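Local coordinates for PF14_0633 protein (Plasmodium falciparum, PDB 3IGM), which probably acts as a sequence-specific transcription factor, its AP2 domain binding cognate DNA as a domain-swapped dimer, at residues M17-A22 / S32-P37. Numbering follows the deposited sequence.
Sequences MCAWLA and SRTFHP. With nucleotides of chain B.
A19 lays its methyl over one face of the H36 imidazole, CB 3.8 Å from the ring centroid and shifted toward the rim, a CH-pi contact. In the plane of that ring, at its edge, a water joins H36 ND1 to the carbonyl oxygen of C18, whose SG is disulfide-bonded to C18 of the second subunit. Farther round the rim, H36 NE2 hydrogen-bonds to OP2 of DG2 of chain B, at a modelled length too short to be read literally. The F35 ring turns its edge to W20 O and touches A22 CB obliquely with CE2, at 4.1 Å. The W20 indole has F35 O near its plane; its NE1 hydrogen-bonds to K44 O of the second subunit, whose A51 packs on F35.

Strands 19-26 and 29-35 form the antiparallel hairpin of the AP2 domain's three-stranded sheet, with W20, A22, R33 and F35 on one face, L21 and T34 on the other, against the DNA. Two hydrogen bonds close each of the pairs W20–F35 and A22–R33; W20 N lies well above the carbonyl plane of F35, whereas A22 N meets R33 O in plane at 2.9 Å.

L21 and T34 lie side by side, L21 CD2 3.2 Å from T34 OG1. M17 bends at chi3 (65°), bringing CE 3.5 Å from T34 OG1, while its SD accepts a weak hydrogen bond from N4 of DC3 of chain B. T34 N hydrogen-bonds to OP2 of DC3, and S32 makes two hydrogen bonds to DA4 of the same strand: N to OP2, OG to base atom N7 at 2.8 Å.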
loop_
_atom_site.group_PDB
_atom_site.type_symbol
_atom_site.label_atom_id
_atom_site.label_comp_id
_atom_site.label_asym_id
_atom_site.label_seq_id
_atom_site.Cartn_x
_atom_site.Cartn_y
_atom_site.Cartn_z
ATOM N N MET A 17 -8.446 -2.622 -2.699
ATOM C CA MET A 17 -7.746 -2.196 -3.916
ATOM C C MET A 17 -6.546 -1.314 -3.611
ATOM O O MET A 17 -5.651 -1.162 -4.434
ATOM C CB MET A 17 -8.694 -1.444 -4.854
ATOM C CG MET A 17 -9.889 -2.259 -5.336
ATOM S SD MET A 17 -11.031 -1.278 -6.329
ATOM C CE MET A 17 -9.964 -0.939 -7.733
ATOM N N CYS A 18 -6.529 -0.720 -2.422
ATOM C CA CYS A 18 -5.516 0.281 -2.115
ATOM C C CYS A 18 -5.580 1.407 -3.172
ATOM O O CYS A 18 -4.574 1.778 -3.784
ATOM C CB CYS A 18 -4.134 -0.381 -2.052
ATOM S SG CYS A 18 -2.828 0.672 -1.417
ATOM N N ALA A 19 -6.786 1.936 -3.384
ATOM C CA ALA A 19 -7.047 2.967 -4.394
ATOM C C ALA A 19 -8.241 3.815 -3.983
ATOM O O ALA A 19 -9.143 3.339 -3.268
ATOM C CB ALA A 19 -7.322 2.324 -5.753
ATOM N N TRP A 20 -8.232 5.067 -4.443
ATOM C CA TRP A 20 -9.374 5.959 -4.378
ATOM C C TRP A 20 -10.277 5.648 -5.551
ATOM O O TRP A 20 -9.801 5.560 -6.690
ATOM C CB TRP A 20 -8.932 7.428 -4.523
ATOM C CG TRP A 20 -7.935 7.884 -3.509
ATOM C CD1 TRP A 20 -6.586 7.980 -3.670
ATOM C CD2 TRP A 20 -8.218 8.307 -2.168
ATOM N NE1 TRP A 20 -6.005 8.437 -2.502
ATOM C CE2 TRP A 20 -6.988 8.642 -1.567
ATOM C CE3 TRP A 20 -9.397 8.430 -1.416
ATOM C CZ2 TRP A 20 -6.896 9.100 -0.240
ATOM C CZ3 TRP A 20 -9.303 8.881 -0.090
ATOM C CH2 TRP A 20 -8.062 9.214 0.475
ATOM N N LEU A 21 -11.572 5.477 -5.294
ATOM C CA LEU A 21 -12.523 5.464 -6.391
ATOM C C LEU A 21 -13.385 6.714 -6.341
ATOM O O LEU A 21 -13.832 7.142 -5.280
ATOM C CB LEU A 21 -13.389 4.197 -6.451
ATOM C CG LEU A 21 -12.862 2.771 -6.269
ATOM C CD1 LEU A 21 -13.834 1.764 -6.869
ATOM C CD2 LEU A 21 -11.466 2.521 -6.763
ATOM N N ALA A 22 -13.562 7.316 -7.506
ATOM C CA ALA A 22 -14.457 8.441 -7.684
ATOM C C ALA A 22 -15.754 7.870 -8.230
ATOM O O ALA A 22 -15.787 7.262 -9.320
ATOM C CB ALA A 22 -13.838 9.458 -8.659
ATOM N N SER A 32 -17.999 4.154 -11.257
ATOM C CA SER A 32 -16.780 4.498 -10.527
ATOM C C SER A 32 -15.543 4.511 -11.412
ATOM O O SER A 32 -15.453 3.774 -12.391
ATOM C CB SER A 32 -16.577 3.560 -9.331
ATOM O OG SER A 32 -16.204 2.260 -9.750
ATOM N N ARG A 33 -14.591 5.362 -11.045
ATOM C CA ARG A 33 -13.292 5.425 -11.697
ATOM C C ARG A 33 -12.200 5.224 -10.642
ATOM O O ARG A 33 -12.202 5.877 -9.592
ATOM C CB ARG A 33 -13.130 6.753 -12.439
ATOM C CG ARG A 33 -11.739 7.031 -13.021
ATOM C CD ARG A 33 -11.480 6.359 -14.359
ATOM N NE ARG A 33 -12.380 6.810 -15.419
ATOM C CZ ARG A 33 -12.041 7.645 -16.402
ATOM N NH1 ARG A 33 -10.821 8.173 -16.480
ATOM N NH2 ARG A 33 -12.934 7.950 -17.324
ATOM N N THR A 34 -11.272 4.324 -10.943
ATOM C CA THR A 34 -10.235 3.927 -10.016
ATOM C C THR A 34 -8.939 4.745 -10.149
ATOM O O THR A 34 -8.411 4.924 -11.253
ATOM C CB THR A 34 -9.937 2.424 -10.203
ATOM O OG1 THR A 34 -11.106 1.662 -9.838
ATOM C CG2 THR A 34 -8.768 2.002 -9.352
ATOM N N PHE A 35 -8.429 5.211 -9.008
ATOM C CA PHE A 35 -7.178 5.971 -8.948
ATOM C C PHE A 35 -6.200 5.363 -7.939
ATOM O O PHE A 35 -6.277 5.644 -6.732
ATOM C CB PHE A 35 -7.462 7.436 -8.586
ATOM C CG PHE A 35 -8.230 8.184 -9.642
ATOM C CD1 PHE A 35 -7.551 8.909 -10.636
ATOM C CD2 PHE A 35 -9.620 8.167 -9.649
ATOM C CE1 PHE A 35 -8.249 9.604 -11.613
ATOM C CE2 PHE A 35 -10.337 8.861 -10.623
ATOM C CZ PHE A 35 -9.645 9.585 -11.611
ATOM N N HIS A 36 -5.298 4.517 -8.434
ATOM C CA HIS A 36 -4.225 3.952 -7.611
ATOM C C HIS A 36 -3.149 5.003 -7.358
ATOM O O HIS A 36 -2.880 5.837 -8.238
ATOM C CB HIS A 36 -3.571 2.759 -8.316
ATOM C CG HIS A 36 -4.433 1.537 -8.356
ATOM N ND1 HIS A 36 -4.545 0.671 -7.290
ATOM C CD2 HIS A 36 -5.235 1.045 -9.329
ATOM C CE1 HIS A 36 -5.371 -0.308 -7.607
ATOM N NE2 HIS A 36 -5.800 -0.108 -8.841
ATOM N N PRO A 37 -2.514 4.960 -6.169
ATOM C CA PRO A 37 -1.342 5.806 -5.988
ATOM C C PRO A 37 -0.405 5.655 -7.177
ATOM O O PRO A 37 -0.202 4.542 -7.700
ATOM C CB PRO A 37 -0.698 5.252 -4.717
ATOM C CG PRO A 37 -1.841 4.683 -3.936
ATOM C CD PRO A 37 -2.828 4.172 -4.960
ATOM P P DC B 3 -12.002 1.924 -14.418
ATOM O OP1 DC B 3 -12.261 2.591 -15.710
ATOM O OP2 DC B 3 -11.482 2.711 -13.269
ATOM O "O5'" DC B 3 -13.365 1.188 -14.013
ATOM C "C5'" DC B 3 -13.968 0.288 -14.946
ATOM C "C4'" DC B 3 -15.081 -0.498 -14.281
ATOM O "O4'" DC B 3 -14.536 -1.250 -13.177
ATOM C "C3'" DC B 3 -16.174 0.358 -13.648
ATOM O "O3'" DC B 3 -17.225 0.454 -14.593
ATOM C "C2'" DC B 3 -16.563 -0.386 -12.363
ATOM C "C1'" DC B 3 -15.622 -1.582 -12.339
ATOM N N1 DC B 3 -15.028 -1.927 -11.023
ATOM C C2 DC B 3 -15.538 -3.060 -10.360
ATOM O O2 DC B 3 -16.458 -3.720 -10.876
ATOM N N3 DC B 3 -14.997 -3.393 -9.169
ATOM C C4 DC B 3 -14.003 -2.667 -8.633
ATOM N N4 DC B 3 -13.516 -3.083 -7.451
ATOM C C5 DC B 3 -13.477 -1.502 -9.291
ATOM C C6 DC B 3 -14.020 -1.168 -10.474
ATOM P P DG B 2 -6.712 -1.659 -11.630
ATOM O OP1 DG B 2 -5.681 -0.703 -12.097
ATOM O OP2 DG B 2 -7.104 -1.710 -10.201
ATOM O "O5'" DG B 2 -8.056 -1.409 -12.443
ATOM C "C5'" DG B 2 -8.070 -1.286 -13.856
ATOM C "C4'" DG B 2 -9.513 -1.127 -14.278
ATOM O "O4'" DG B 2 -10.273 -2.285 -13.844
ATOM C "C3'" DG B 2 -10.211 0.096 -13.684
ATOM O "O3'" DG B 2 -11.029 0.688 -14.695
ATOM C "C2'" DG B 2 -11.041 -0.450 -12.519
ATOM C "C1'" DG B 2 -11.272 -1.911 -12.907
ATOM N N9 DG B 2 -11.216 -2.819 -11.763
ATOM C C8 DG B 2 -10.387 -2.729 -10.674
ATOM N N7 DG B 2 -10.555 -3.681 -9.803
ATOM C C5 DG B 2 -11.567 -4.458 -10.351
ATOM C C6 DG B 2 -12.180 -5.626 -9.840
ATOM O O6 DG B 2 -11.914 -6.202 -8.782
ATOM N N1 DG B 2 -13.164 -6.121 -10.694
ATOM C C2 DG B 2 -13.528 -5.537 -11.894
ATOM N N2 DG B 2 -14.508 -6.132 -12.584
ATOM N N3 DG B 2 -12.969 -4.427 -12.384
ATOM C C4 DG B 2 -11.996 -3.939 -11.554
ATOM P P DA B 4 -18.598 1.207 -14.302
ATOM O OP1 DA B 4 -19.209 1.528 -15.611
ATOM O OP2 DA B 4 -18.363 2.237 -13.266
ATOM O "O5'" DA B 4 -19.488 0.069 -13.621
ATOM C "C5'" DA B 4 -19.649 -1.221 -14.248
ATOM C "C4'" DA B 4 -20.654 -2.021 -13.435
ATOM O "O4'" DA B 4 -20.069 -2.381 -12.163
ATOM C "C3'" DA B 4 -21.933 -1.273 -13.076
ATOM O "O3'" DA B 4 -22.998 -2.218 -13.119
ATOM C "C2'" DA B 4 -21.683 -0.703 -11.673
ATOM C "C1'" DA B 4 -20.702 -1.713 -11.077
ATOM N N9 DA B 4 -19.644 -1.167 -10.220
ATOM C C8 DA B 4 -19.016 0.045 -10.312
ATOM N N7 DA B 4 -18.097 0.239 -9.389
ATOM C C5 DA B 4 -18.105 -0.938 -8.644
ATOM C C6 DA B 4 -17.381 -1.386 -7.515
ATOM N N6 DA B 4 -16.418 -0.668 -6.911
ATOM N N1 DA B 4 -17.670 -2.628 -7.022
ATOM C C2 DA B 4 -18.612 -3.370 -7.607
ATOM N N3 DA B 4 -19.362 -3.049 -8.662
ATOM C C4 DA B 4 -19.062 -1.817 -9.143
HETATM O O HOH W 1 -2.831 0.781 -5.380
#